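Local coordinates for Lmo2125 protein (PDB 5TU0) that binds maltose and, as a lipoprotein of the bacterial solute-binding protein 1 family, probably delivers it for uptake across the cell membrane, at residues T161-Y164 with F165-G168; A202-W205 with F206-W210; E334-K337 with N338-P341; P346-S349 with E350-T353; D375-K378 with V379-N383. The protein carries 2 engineered substitutions. All coordinates share one frame; numbering follows the deposited sequence. Where two conformers were deposited one is given.

All five contacts are local, each within a turn or two of helix or at a helix end, and they follow one another along the chain from 161 to 383. Contact 1, at the start of helix 163-172, has the sugar beside it and touches contacts 2, 3 and 4. Contact 2 ends helix 193-208, its centre about 15 Å from that of contact 1, and contact 3 lies at the end of helix 327-336. Contacts 4 and 5, centres about 10 Å apart, lie on successive helices 348-363 and 369-387, which pack together. Contact 1 thus joins the maltose site to three of the others, and contacts 4 and 5 carry the packing on to the C-terminal helices.

Contact 1: residues T161-Y164 with F165-G168; sequences TDFY and FSYG. With GLC (alpha-D-glucopyranose), chain B.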
loop_
_atom_site.group_PDB
_atom_site.type_symbol
_atom_site.label_atom_id
_atom_site.label_comp_id
_atom_site.label_asym_id
_atom_site.label_seq_id
_atom_site.Cartn_x
_atom_site.Cartn_y
_atom_site.Cartn_z
ATOM N N THR A 161 -10.771 12.113 1.086
ATOM C CA THR A 161 -9.988 13.324 1.373
ATOM C C THR A 161 -8.501 12.962 1.448
ATOM O O THR A 161 -7.643 13.830 1.340
ATOM C CB THR A 161 -10.379 14.009 2.692
ATOM O OG1 THR A 161 -10.382 13.050 3.759
ATOM C CG2 THR A 161 -11.756 14.631 2.574
ATOM N N ASP A 162 -8.220 11.677 1.671
ATOM C CA ASP A 162 -6.860 11.163 1.776
ATOM C C ASP A 162 -6.432 10.691 0.375
ATOM O O ASP A 162 -7.000 9.740 -0.181
ATOM C CB ASP A 162 -6.839 10.017 2.802
ATOM C CG ASP A 162 -5.433 9.530 3.144
ATOM O OD1 ASP A 162 -4.547 9.528 2.272
ATOM O OD2 ASP A 162 -5.240 9.088 4.298
ATOM N N PHE A 163 -5.435 11.361 -0.200
ATOM C CA PHE A 163 -4.958 11.009 -1.531
ATOM C C PHE A 163 -4.517 9.559 -1.647
ATOM O O PHE A 163 -4.628 8.973 -2.710
ATOM C CB PHE A 163 -3.830 11.939 -1.949
ATOM C CG PHE A 163 -3.315 11.682 -3.319
ATOM C CD1 PHE A 163 -4.126 11.889 -4.423
ATOM C CD2 PHE A 163 -1.987 11.300 -3.519
ATOM C CE1 PHE A 163 -3.644 11.673 -5.700
ATOM C CE2 PHE A 163 -1.509 11.084 -4.799
ATOM C CZ PHE A 163 -2.337 11.276 -5.882
ATOM N N TYR A 164 -4.026 8.967 -0.565
ATOM C CA TYR A 164 -3.666 7.548 -0.630
ATOM C C TYR A 164 -4.869 6.677 -1.045
ATOM O O TYR A 164 -4.722 5.691 -1.774
ATOM C CB TYR A 164 -3.062 7.065 0.693
ATOM C CG TYR A 164 -2.632 5.630 0.625
ATOM C CD1 TYR A 164 -1.403 5.276 0.079
ATOM C CD2 TYR A 164 -3.473 4.621 1.062
ATOM C CE1 TYR A 164 -1.022 3.944 -0.002
ATOM C CE2 TYR A 164 -3.106 3.302 0.983
ATOM C CZ TYR A 164 -1.883 2.971 0.454
ATOM O OH TYR A 164 -1.545 1.646 0.383
ATOM N N PHE A 165 -6.050 7.039 -0.553
ATOM C CA PHE A 165 -7.288 6.351 -0.887
ATOM C C PHE A 165 -7.889 6.760 -2.227
ATOM O O PHE A 165 -8.284 5.902 -3.025
ATOM C CB PHE A 165 -8.319 6.566 0.238
ATOM C CG PHE A 165 -8.015 5.783 1.473
ATOM C CD1 PHE A 165 -7.052 6.215 2.362
ATOM C CD2 PHE A 165 -8.701 4.611 1.752
ATOM C CE1 PHE A 165 -6.752 5.485 3.505
ATOM C CE2 PHE A 165 -8.413 3.873 2.894
ATOM C CZ PHE A 165 -7.441 4.307 3.772
ATOM N N SER A 166 -7.940 8.065 -2.492
ATOM C CA SER A 166 -8.544 8.540 -3.721
ATOM C C SER A 166 -7.706 8.392 -4.979
ATOM O O SER A 166 -8.264 8.466 -6.080
ATOM C CB SER A 166 -8.975 10.004 -3.585
ATOM O OG SER A 166 -7.845 10.834 -3.412
ATOM N N TYR A 167 -6.394 8.186 -4.844
ATOM C CA TYR A 167 -5.544 8.075 -6.033
ATOM C C TYR A 167 -6.051 7.069 -7.053
ATOM O O TYR A 167 -6.112 7.374 -8.243
ATOM C CB TYR A 167 -4.088 7.754 -5.693
ATOM C CG TYR A 167 -3.297 7.527 -6.955
ATOM C CD1 TYR A 167 -3.067 8.576 -7.843
ATOM C CD2 TYR A 167 -2.831 6.269 -7.299
ATOM C CE1 TYR A 167 -2.375 8.383 -9.011
ATOM C CE2 TYR A 167 -2.127 6.071 -8.477
ATOM C CZ TYR A 167 -1.902 7.133 -9.320
ATOM O OH TYR A 167 -1.222 6.964 -10.489
ATOM N N GLY A 168 -6.430 5.878 -6.591
ATOM C CA GLY A 168 -6.931 4.853 -7.482
ATOM C C GLY A 168 -8.179 5.211 -8.275
ATOM O O GLY A 168 -8.423 4.635 -9.327
HETATM C C1 GLC B . -0.489 2.558 4.552
HETATM C C2 GLC B . 0.655 2.504 3.536
HETATM C C3 GLC B . 1.483 3.784 3.558
HETATM C C4 GLC B . 0.568 4.995 3.389
HETATM C C5 GLC B . -0.507 4.985 4.473
HETATM C C6 GLC B . -1.442 6.186 4.334
HETATM O O2 GLC B . 1.500 1.380 3.806
HETATM O O3 GLC B . 2.463 3.742 2.513
HETATM O O4 GLC B . 1.325 6.211 3.440
HETATM O O5 GLC B . -1.256 3.763 4.393
HETATM O O6 GLC B . -2.632 5.994 5.112
HETATM O O HOH W 1 -6.318 4.348 -4.141
#
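The carbonyl oxygen of D162 takes two backbone N-H groups at the first turn of helix 163-172. S166 N lies 3.0 Å from D162 O in a nearly straight bond, in the carbonyl plane, whereas F165 N to the same oxygen is weak. D162 is the N-cap: its OD1 accepts from Y164 N at 2.9 Å, on the anti side of the carboxylate and 24° out of its plane. The other carboxylate oxygen, OD2, forms a salt bridge with K159, so both carboxylate oxygens have a partner. The carboxylate also lies at the edge of the F165 ring, with D162 CG 3.8 Å from F165 CD1.

Y164 turns its ring edge to the face of F165, planes 78° apart. With CG anti to the backbone N (chi1 -177°), Y164 lays one ring face against the glucose, CD1 being 3.9 Å from GLC C4, and so provides an aromatic face of the sugar pocket. One turn on, Y167 CB sits over the F163 ring, 4.1 Å from its centroid, a CH-pi contact. A water joins Y164 O, F165 O and G168 N.

F163 packs on V351 and A355 of helix 348-363, Y164 and F165 rest on L116 of strand 105-121, and Y167 stacks with F270.

Contact 2: residues A202-W205 with F206-W210; sequences ATKW and FQDVW
Regular helical bonds, such as Q207 N to T203 O at 2.8 Å, give way at the end of helix 193-208 to a doubly used carbonyl: W205 O accepts from W210 N at 2.9 Å, nearly along the C=O axis, and from V209 N, which stands above the carbonyl plane. The chain leaves the helix here and W210 comes across W205. CB of W205 lies over one face of the W210 indole, 3.8 Å from the centroid of its six-membered ring, a CH-pi contact almost on the ring normal. The two indoles meet obliquely, planes at 44°, and W205 CE3 approaches W210 CE2 to 3.7 Å. V209 lies alongside W205, its CG1, anti to the backbone N (chi1 174°), reaching CE3. The edge of the W210 indole points at F206, W210 CZ3 standing 3.8 Å above the centre of that ring. The buried indole nitrogens are satisfied: W210 NE1 by F156 O, W205 NE1 by Y201 OH. W160 packs against both tryptophans and F206, while W205 also leans on L135 of helix 132-138 and F206 on A363 of helix 348-363.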
loop_
_atom_site.group_PDB
_atom_site.type_symbol
_atom_site.label_atom_id
_atom_site.label_comp_id
_atom_site.label_asym_id
_atom_site.label_seq_id
_atom_site.Cartn_x
_atom_site.Cartn_y
_atom_site.Cartn_z
ATOM N N ALA A 202 -15.795 11.952 -7.369
ATOM C CA ALA A 202 -15.657 11.986 -5.901
ATOM C C ALA A 202 -16.503 13.097 -5.272
ATOM O O ALA A 202 -17.149 12.893 -4.244
ATOM C CB ALA A 202 -14.193 12.145 -5.492
ATOM N N THR A 203 -16.498 14.262 -5.914
ATOM C CA THR A 203 -17.208 15.413 -5.424
ATOM C C THR A 203 -18.717 15.127 -5.336
ATOM O O THR A 203 -19.379 15.625 -4.418
ATOM C CB THR A 203 -16.876 16.649 -6.296
ATOM O OG1 THR A 203 -15.452 16.911 -6.221
ATOM C CG2 THR A 203 -17.609 17.882 -5.835
ATOM N N LYS A 204 -19.241 14.320 -6.260
ATOM C CA LYS A 204 -20.677 13.968 -6.238
ATOM C C LYS A 204 -21.005 13.200 -4.949
ATOM O O LYS A 204 -22.042 13.443 -4.320
ATOM C CB LYS A 204 -21.084 13.129 -7.458
ATOM C CG LYS A 204 -20.874 13.759 -8.830
ATOM C CD LYS A 204 -21.746 14.967 -9.100
ATOM C CE LYS A 204 -21.562 15.456 -10.535
ATOM N NZ LYS A 204 -22.208 16.790 -10.738
ATOM N N TRP A 205 -20.129 12.269 -4.556
ATOM C CA TRP A 205 -20.339 11.527 -3.305
ATOM C C TRP A 205 -20.270 12.466 -2.097
ATOM O O TRP A 205 -21.156 12.443 -1.237
ATOM C CB TRP A 205 -19.347 10.374 -3.159
ATOM C CG TRP A 205 -19.719 9.166 -3.997
ATOM C CD1 TRP A 205 -19.389 8.930 -5.315
ATOM C CD2 TRP A 205 -20.483 8.029 -3.564
ATOM N NE1 TRP A 205 -19.921 7.719 -5.720
ATOM C CE2 TRP A 205 -20.594 7.150 -4.666
ATOM C CE3 TRP A 205 -21.101 7.677 -2.354
ATOM C CZ2 TRP A 205 -21.289 5.933 -4.590
ATOM C CZ3 TRP A 205 -21.791 6.480 -2.280
ATOM C CH2 TRP A 205 -21.864 5.612 -3.398
ATOM N N PHE A 206 -19.241 13.308 -2.044
ATOM C CA PHE A 206 -19.115 14.284 -0.932
ATOM C C PHE A 206 -20.291 15.236 -0.807
ATOM O O PHE A 206 -20.803 15.472 0.309
ATOM C CB PHE A 206 -17.859 15.144 -1.110
ATOM C CG PHE A 206 -16.605 14.439 -0.747
ATOM C CD1 PHE A 206 -16.363 14.121 0.573
ATOM C CD2 PHE A 206 -15.638 14.146 -1.706
ATOM C CE1 PHE A 206 -15.199 13.495 0.949
ATOM C CE2 PHE A 206 -14.479 13.496 -1.340
ATOM C CZ PHE A 206 -14.249 13.178 -0.011
ATOM N N GLN A 207 -20.718 15.769 -1.951
ATOM C CA GLN A 207 -21.744 16.802 -1.989
ATOM C C GLN A 207 -23.202 16.302 -1.979
ATOM O O GLN A 207 -24.061 16.949 -1.371
ATOM C CB GLN A 207 -21.481 17.734 -3.180
ATOM C CG GLN A 207 -20.242 18.606 -2.998
ATOM C CD GLN A 207 -20.438 19.691 -1.933
ATOM O OE1 GLN A 207 -21.443 20.406 -1.946
ATOM N NE2 GLN A 207 -19.471 19.830 -1.021
ATOM N N ASP A 208 -23.470 15.147 -2.601
ATOM C CA ASP A 208 -24.847 14.631 -2.715
ATOM C C ASP A 208 -25.235 13.461 -1.832
ATOM O O ASP A 208 -26.424 13.208 -1.655
ATOM C CB ASP A 208 -25.120 14.170 -4.152
ATOM C CG ASP A 208 -24.893 15.253 -5.179
ATOM O OD1 ASP A 208 -24.810 16.432 -4.824
ATOM O OD2 ASP A 208 -24.804 14.905 -6.363
ATOM N N VAL A 209 -24.275 12.742 -1.287
ATOM C CA VAL A 209 -24.593 11.512 -0.564
ATOM C C VAL A 209 -24.100 11.484 0.874
ATOM O O VAL A 209 -24.836 11.189 1.792
ATOM C CB VAL A 209 -23.893 10.322 -1.281
ATOM C CG1 VAL A 209 -24.054 9.009 -0.519
ATOM C CG2 VAL A 209 -24.379 10.184 -2.711
ATOM N N TRP A 210 -22.831 11.801 1.068
ATOM C CA TRP A 210 -22.236 11.610 2.372
ATOM C C TRP A 210 -22.493 12.622 3.497
ATOM O O TRP A 210 -22.721 13.811 3.249
ATOM C CB TRP A 210 -20.717 11.448 2.222
ATOM C CG TRP A 210 -20.290 10.200 1.580
ATOM C CD1 TRP A 210 -20.931 8.982 1.607
ATOM C CD2 TRP A 210 -19.032 9.972 0.932
ATOM N NE1 TRP A 210 -20.174 8.037 0.946
ATOM C CE2 TRP A 210 -19.009 8.619 0.525
ATOM C CE3 TRP A 210 -17.944 10.794 0.612
ATOM C CZ2 TRP A 210 -17.930 8.066 -0.163
ATOM C CZ3 TRP A 210 -16.856 10.229 -0.085
ATOM C CH2 TRP A 210 -16.871 8.887 -0.461
#

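Contact 3: residues E334-K337 with N338-P341; sequences EQYK and NAQP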
loop_
_atom_site.group_PDB
_atom_site.type_symbol
_atom_site.label_atom_id
_atom_site.label_comp_id
_atom_site.label_asym_id
_atom_site.label_seq_id
_atom_site.Cartn_x
_atom_site.Cartn_y
_atom_site.Cartn_z
ATOM N N GLU A 334 -6.435 -10.186 -6.371
ATOM C CA GLU A 334 -7.201 -9.737 -7.526
ATOM C C GLU A 334 -7.024 -8.252 -7.762
ATOM O O GLU A 334 -6.760 -7.830 -8.883
ATOM C CB GLU A 334 -8.691 -10.056 -7.330
ATOM C CG GLU A 334 -9.589 -9.729 -8.512
ATOM C CD GLU A 334 -9.226 -10.496 -9.774
ATOM O OE1 GLU A 334 -8.769 -11.661 -9.674
ATOM O OE2 GLU A 334 -9.421 -9.924 -10.872
ATOM N N GLN A 335 -7.144 -7.463 -6.705
ATOM C CA GLN A 335 -7.021 -6.012 -6.844
ATOM C C GLN A 335 -5.592 -5.595 -7.219
ATOM O O GLN A 335 -5.386 -4.653 -7.983
ATOM C CB GLN A 335 -7.466 -5.297 -5.572
ATOM C CG GLN A 335 -7.593 -3.801 -5.751
ATOM C CD GLN A 335 -8.654 -3.439 -6.773
ATOM O OE1 GLN A 335 -9.744 -4.005 -6.783
ATOM N NE2 GLN A 335 -8.337 -2.493 -7.636
ATOM N N TYR A 336 -4.606 -6.329 -6.719
ATOM C CA TYR A 336 -3.204 -5.992 -6.999
ATOM C C TYR A 336 -2.908 -5.997 -8.506
ATOM O O TYR A 336 -2.041 -5.256 -8.974
ATOM C CB TYR A 336 -2.270 -6.942 -6.234
ATOM C CG TYR A 336 -0.864 -6.444 -6.102
ATOM C CD1 TYR A 336 -0.530 -5.505 -5.121
ATOM C CD2 TYR A 336 0.138 -6.918 -6.926
ATOM C CE1 TYR A 336 0.772 -5.060 -4.977
ATOM C CE2 TYR A 336 1.436 -6.481 -6.789
ATOM C CZ TYR A 336 1.741 -5.547 -5.823
ATOM O OH TYR A 336 3.040 -5.123 -5.718
ATOM N N LYS A 337 -3.663 -6.794 -9.270
ATOM C CA LYS A 337 -3.509 -6.856 -10.732
ATOM C C LYS A 337 -3.698 -5.478 -11.359
ATOM O O LYS A 337 -3.094 -5.178 -12.381
ATOM C CB LYS A 337 -4.525 -7.807 -11.376
ATOM C CG LYS A 337 -4.431 -9.263 -10.958
ATOM C CD LYS A 337 -5.593 -10.037 -11.557
ATOM C CE LYS A 337 -5.683 -11.442 -11.010
ATOM N NZ LYS A 337 -4.461 -12.231 -11.304
ATOM N N ASN A 338 -4.523 -4.651 -10.727
ATOM C CA ASN A 338 -4.813 -3.307 -11.232
ATOM C C ASN A 338 -4.103 -2.193 -10.460
ATOM O O ASN A 338 -4.336 -1.027 -10.736
ATOM C CB ASN A 338 -6.333 -3.075 -11.188
ATOM C CG ASN A 338 -7.107 -4.141 -11.942
ATOM O OD1 ASN A 338 -7.964 -4.817 -11.377
ATOM N ND2 ASN A 338 -6.784 -4.321 -13.190
ATOM N N ALA A 339 -3.247 -2.547 -9.497
ATOM C CA ALA A 339 -2.526 -1.546 -8.710
ATOM C C ALA A 339 -1.187 -1.192 -9.346
ATOM O O ALA A 339 -0.523 -2.067 -9.917
ATOM C CB ALA A 339 -2.294 -2.058 -7.297
ATOM N N GLN A 340 -0.796 0.084 -9.248
ATOM C CA GLN A 340 0.501 0.523 -9.761
ATOM C C GLN A 340 1.409 0.971 -8.637
ATOM O O GLN A 340 0.941 1.516 -7.647
ATOM C CB GLN A 340 0.394 1.654 -10.780
ATOM C CG GLN A 340 -0.390 2.871 -10.346
ATOM C CD GLN A 340 -1.851 2.749 -10.681
ATOM O OE1 GLN A 340 -2.511 1.817 -10.262
ATOM N NE2 GLN A 340 -2.359 3.697 -11.458
ATOM N N PRO A 341 2.726 0.746 -8.785
ATOM C CA PRO A 341 3.624 1.201 -7.733
ATOM C C PRO A 341 3.568 2.713 -7.532
ATOM O O PRO A 341 3.440 3.463 -8.505
ATOM C CB PRO A 341 5.025 0.820 -8.265
ATOM C CG PRO A 341 4.797 -0.234 -9.260
ATOM C CD PRO A 341 3.439 -0.019 -9.833
HETATM O O HOH W 2 -10.011 -7.542 -11.590
#
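A type I beta turn from Y336 to A339 lies at the end of helix 327-336, and A339 N to Y336 O (3.0 Å) closes it. That donor stands well above the carbonyl plane, 70° out of it. Just before it, N338 N reaches Q335 O at 2.9 Å, also from above the plane. Among the side chains the touch is light. Q335 crosses N338 at about a right angle, its NE2 4.1 Å from N338 CB, and A339 CB lies 4.4 Å from Y336 CD1, oblique to the ring.

Partners farther out set these groups. Q335 OE1 accepts from I258 N; Y336 OH is hydrogen-bonded to D96 and Q99, linking the turn to helix 94-99. K95 NZ donates to A339 O as well, while Y336 and A339 pack on I113 and T115 of strand 105-121. On the polar side a water donates to E334 OE2 at 2.6 Å and, weakly, to N338 OD1 at 3.4 Å.

Contact 4: residues P346-S349 with E350-T353; sequences PEMS and EVWT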
loop_
_atom_site.group_PDB
_atom_site.type_symbol
_atom_site.label_atom_id
_atom_site.label_comp_id
_atom_site.label_asym_id
_atom_site.label_seq_id
_atom_site.Cartn_x
_atom_site.Cartn_y
_atom_site.Cartn_z
ATOM N N PRO A 346 12.511 10.848 -5.096
ATOM C CA PRO A 346 12.417 11.853 -4.024
ATOM C C PRO A 346 11.281 12.853 -4.145
ATOM O O PRO A 346 10.658 13.213 -3.130
ATOM C CB PRO A 346 13.763 12.591 -4.127
ATOM C CG PRO A 346 14.682 11.584 -4.693
ATOM C CD PRO A 346 13.855 10.865 -5.714
ATOM N N GLU A 347 11.001 13.281 -5.374
ATOM C CA GLU A 347 9.988 14.304 -5.621
ATOM C C GLU A 347 8.565 13.906 -5.170
ATOM O O GLU A 347 7.679 14.750 -5.124
ATOM C CB GLU A 347 9.975 14.723 -7.095
ATOM C CG GLU A 347 11.234 15.451 -7.595
ATOM C CD GLU A 347 12.415 14.575 -7.990
ATOM O OE1 GLU A 347 12.409 13.333 -7.767
ATOM O OE2 GLU A 347 13.378 15.171 -8.546
ATOM N N MET A 348 8.353 12.626 -4.873
ATOM C CA MET A 348 7.043 12.146 -4.404
ATOM C C MET A 348 6.677 12.840 -3.084
ATOM O O MET A 348 5.503 13.040 -2.776
ATOM C CB MET A 348 7.055 10.618 -4.217
ATOM C CG MET A 348 5.702 10.023 -3.851
ATOM S SD MET A 348 4.468 10.252 -5.146
ATOM C CE MET A 348 2.947 10.009 -4.192
ATOM N N SER A 349 7.689 13.234 -2.321
ATOM C CA SER A 349 7.440 13.931 -1.066
ATOM C C SER A 349 6.624 15.213 -1.258
ATOM O O SER A 349 5.903 15.589 -0.361
ATOM C CB SER A 349 8.754 14.258 -0.340
ATOM O OG SER A 349 9.499 15.211 -1.067
ATOM N N GLU A 350 6.703 15.853 -2.433
ATOM C CA GLU A 350 5.997 17.111 -2.689
ATOM C C GLU A 350 4.551 16.884 -3.127
ATOM O O GLU A 350 3.735 17.781 -3.060
ATOM C CB GLU A 350 6.761 17.935 -3.730
ATOM C CG GLU A 350 8.232 18.120 -3.351
ATOM C CD GLU A 350 8.402 18.663 -1.945
ATOM O OE1 GLU A 350 7.708 19.647 -1.588
ATOM O OE2 GLU A 350 9.211 18.089 -1.193
ATOM N N VAL A 351 4.231 15.674 -3.549
ATOM C CA VAL A 351 2.872 15.371 -3.982
ATOM C C VAL A 351 1.838 15.429 -2.846
ATOM O O VAL A 351 0.740 15.939 -3.042
ATOM C CB VAL A 351 2.833 14.007 -4.695
ATOM C CG1 VAL A 351 1.404 13.588 -5.050
ATOM C CG2 VAL A 351 3.687 14.066 -5.955
ATOM N N TRP A 352 2.211 14.940 -1.663
ATOM C CA TRP A 352 1.262 14.824 -0.517
ATOM C C TRP A 352 0.519 16.083 -0.075
ATOM O O TRP A 352 -0.714 16.088 -0.059
ATOM C CB TRP A 352 1.953 14.139 0.671
ATOM C CG TRP A 352 2.460 12.790 0.287
ATOM C CD1 TRP A 352 3.764 12.418 0.135
ATOM C CD2 TRP A 352 1.669 11.644 -0.062
ATOM N NE1 TRP A 352 3.832 11.105 -0.261
ATOM C CE2 TRP A 352 2.563 10.608 -0.394
ATOM C CE3 TRP A 352 0.284 11.388 -0.106
ATOM C CZ2 TRP A 352 2.130 9.337 -0.766
ATOM C CZ3 TRP A 352 -0.153 10.123 -0.481
ATOM C CH2 TRP A 352 0.771 9.111 -0.806
ATOM N N THR A 353 1.230 17.158 0.247
ATOM C CA THR A 353 0.564 18.394 0.669
ATOM C C THR A 353 -0.270 19.007 -0.451
ATOM O O THR A 353 -1.398 19.470 -0.215
ATOM C CB THR A 353 1.564 19.420 1.238
ATOM O OG1 THR A 353 2.626 19.637 0.301
ATOM C CG2 THR A 353 2.159 18.890 2.524
#
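M348 and W352, one turn apart at the start of helix 348-363, set a thioether methyl against an indole. M348 CE stands 3.5 Å above one face of the W352 ring system, offset toward its rim, and its closest atom there is CZ2 at 3.6 Å. The methionine gets there by a bend: CG is anti to the backbone N (chi1 -175°), then chi2 of 63° turns the sulfur toward V351 and W352. On the way M348 SD passes V351, 4.0 Å from CG2, the two side chains crossing obliquely, so the methyl touches both V351 and W352. The indole is also met by backbone: S349 O lies at its edge near the ring plane, 3.9 Å from W352 CD1. The W352 side chain is about 5 Å from a bound glucose.

The other side of this first turn is polar. S349 OG comes within 2.9 Å of E350 OE2, though its one proton has another acceptor within reach; the hydroxyl is also hydrogen-bonded to Y388 OH. E350, bent at chi2, sends OE1 into a salt bridge with K387. The backbone here is only loosely helical: E350 N bonds E347 O at 3.1 Å and V351 N bonds M348 O at 3.0 Å, both donors well above the carbonyl planes.

E350 lies against N383 and V384 of helix 369-387, and W352 meets F163 of helix 163-172.

Contact 5: residues D375-K378 with V379-N383; sequences DAVK and VIEDN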
loop_
_atom_site.group_PDB
_atom_site.type_symbol
_atom_site.label_atom_id
_atom_site.label_comp_id
_atom_site.label_asym_id
_atom_site.label_seq_id
_atom_site.Cartn_x
_atom_site.Cartn_y
_atom_site.Cartn_z
ATOM N N ASP A 375 -4.623 24.262 -9.513
ATOM C CA ASP A 375 -3.964 25.031 -8.448
ATOM C C ASP A 375 -3.004 24.153 -7.635
ATOM O O ASP A 375 -1.893 24.567 -7.323
ATOM C CB ASP A 375 -4.994 25.696 -7.515
ATOM C CG ASP A 375 -5.832 26.772 -8.213
ATOM O OD1 ASP A 375 -5.473 27.203 -9.320
ATOM O OD2 ASP A 375 -6.873 27.193 -7.644
ATOM N N ALA A 376 -3.433 22.937 -7.316
ATOM C CA ALA A 376 -2.609 22.017 -6.534
ATOM C C ALA A 376 -1.393 21.556 -7.347
ATOM O O ALA A 376 -0.294 21.472 -6.812
ATOM C CB ALA A 376 -3.431 20.833 -6.084
ATOM N N VAL A 377 -1.575 21.295 -8.637
ATOM C CA VAL A 377 -0.438 20.862 -9.455
ATOM C C VAL A 377 0.609 21.992 -9.530
ATOM O O VAL A 377 1.823 21.721 -9.509
ATOM C CB VAL A 377 -0.889 20.349 -10.831
ATOM C CG1 VAL A 377 0.290 20.190 -11.790
ATOM C CG2 VAL A 377 -1.619 19.025 -10.656
ATOM N N LYS A 378 0.153 23.248 -9.598
ATOM C CA LYS A 378 1.091 24.369 -9.622
ATOM C C LYS A 378 1.887 24.409 -8.307
ATOM O O LYS A 378 3.077 24.692 -8.320
ATOM C CB LYS A 378 0.391 25.715 -9.905
ATOM C CG LYS A 378 1.374 26.867 -10.006
ATOM C CD LYS A 378 0.786 28.090 -10.720
ATOM C CE LYS A 378 1.886 29.087 -11.075
ATOM N NZ LYS A 378 1.406 30.151 -12.005
ATOM N N VAL A 379 1.245 24.094 -7.191
ATOM C CA VAL A 379 1.938 24.049 -5.891
ATOM C C VAL A 379 3.022 22.966 -5.915
ATOM O O VAL A 379 4.162 23.197 -5.507
ATOM C CB VAL A 379 0.957 23.782 -4.724
ATOM C CG1 VAL A 379 1.683 23.442 -3.430
ATOM C CG2 VAL A 379 0.035 24.971 -4.509
ATOM N N ILE A 380 2.656 21.793 -6.411
ATOM C CA ILE A 380 3.588 20.664 -6.446
ATOM C C ILE A 380 4.792 20.971 -7.358
ATOM O O ILE A 380 5.940 20.790 -6.952
ATOM C CB ILE A 380 2.856 19.379 -6.896
ATOM C CG1 ILE A 380 1.749 19.011 -5.886
ATOM C CG2 ILE A 380 3.834 18.228 -7.047
ATOM C CD1 ILE A 380 0.832 17.906 -6.359
ATOM N N GLU A 381 4.503 21.443 -8.573
ATOM C CA GLU A 381 5.508 21.808 -9.580
ATOM C C GLU A 381 6.516 22.803 -9.058
ATOM O O GLU A 381 7.727 22.658 -9.281
ATOM C CB GLU A 381 4.849 22.461 -10.795
ATOM C CG GLU A 381 4.110 21.511 -11.697
ATOM C CD GLU A 381 3.425 22.214 -12.857
ATOM O OE1 GLU A 381 3.221 23.452 -12.818
ATOM O OE2 GLU A 381 3.088 21.504 -13.813
ATOM N N ASP A 382 6.006 23.821 -8.374
ATOM C CA ASP A 382 6.856 24.863 -7.829
ATOM C C ASP A 382 7.738 24.304 -6.728
ATOM O O ASP A 382 8.918 24.625 -6.678
ATOM C CB ASP A 382 6.037 26.086 -7.374
ATOM C CG ASP A 382 5.463 26.880 -8.556
ATOM O OD1 ASP A 382 5.800 26.561 -9.724
ATOM O OD2 ASP A 382 4.674 27.828 -8.330
ATOM N N ASN A 383 7.180 23.459 -5.864
ATOM C CA ASN A 383 7.997 22.812 -4.815
ATOM C C ASN A 383 9.069 21.896 -5.397
ATOM O O ASN A 383 10.191 21.871 -4.897
ATOM C CB ASN A 383 7.132 22.048 -3.824
ATOM C CG ASN A 383 6.452 22.964 -2.827
ATOM O OD1 ASN A 383 6.988 24.015 -2.469
ATOM N ND2 ASN A 383 5.285 22.560 -2.347
#
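I380 and A376 mark the packed side of helix 369-387. I380 holds CG1 beside the backbone N (chi1 -62°), which brings it to 3.3 Å from A376 O, and I380 also touches I188 of strand 187-189. V377 rests on I188 and L190, and A376 on L358 of helix 348-363. The backbone beneath is regular, with E381 N bonded to V377 O at 2.9 Å in an almost straight bond (172°) and I380 N bonded to A376 O at 3.0 Å.

The exposed side carries K378 and D382 together with the apolar V379. E381 lies at the border, its chain against V377 and I188; a methyl meets a carboxylate there, V377 CG1 being 3.7 Å from E381 OE2. K378 runs out extended beyond CG and past D382: K378 CG is 3.8 Å from D382 OD2, yet the charged ends stay apart, K378 NZ being 5.4 Å from that oxygen. At the start of the segment, D375 OD2 forms a salt bridge with K367.

E381 and D382 therefore lie over backbone carbonyls and hydrocarbon rather than against a cation of these residues. The K378 ammonium lies too far from D382 for a salt bridge in this conformation, so any attraction between them is probably a weak, solvent-screened one, and the polar bonds across this turn are backbone ones.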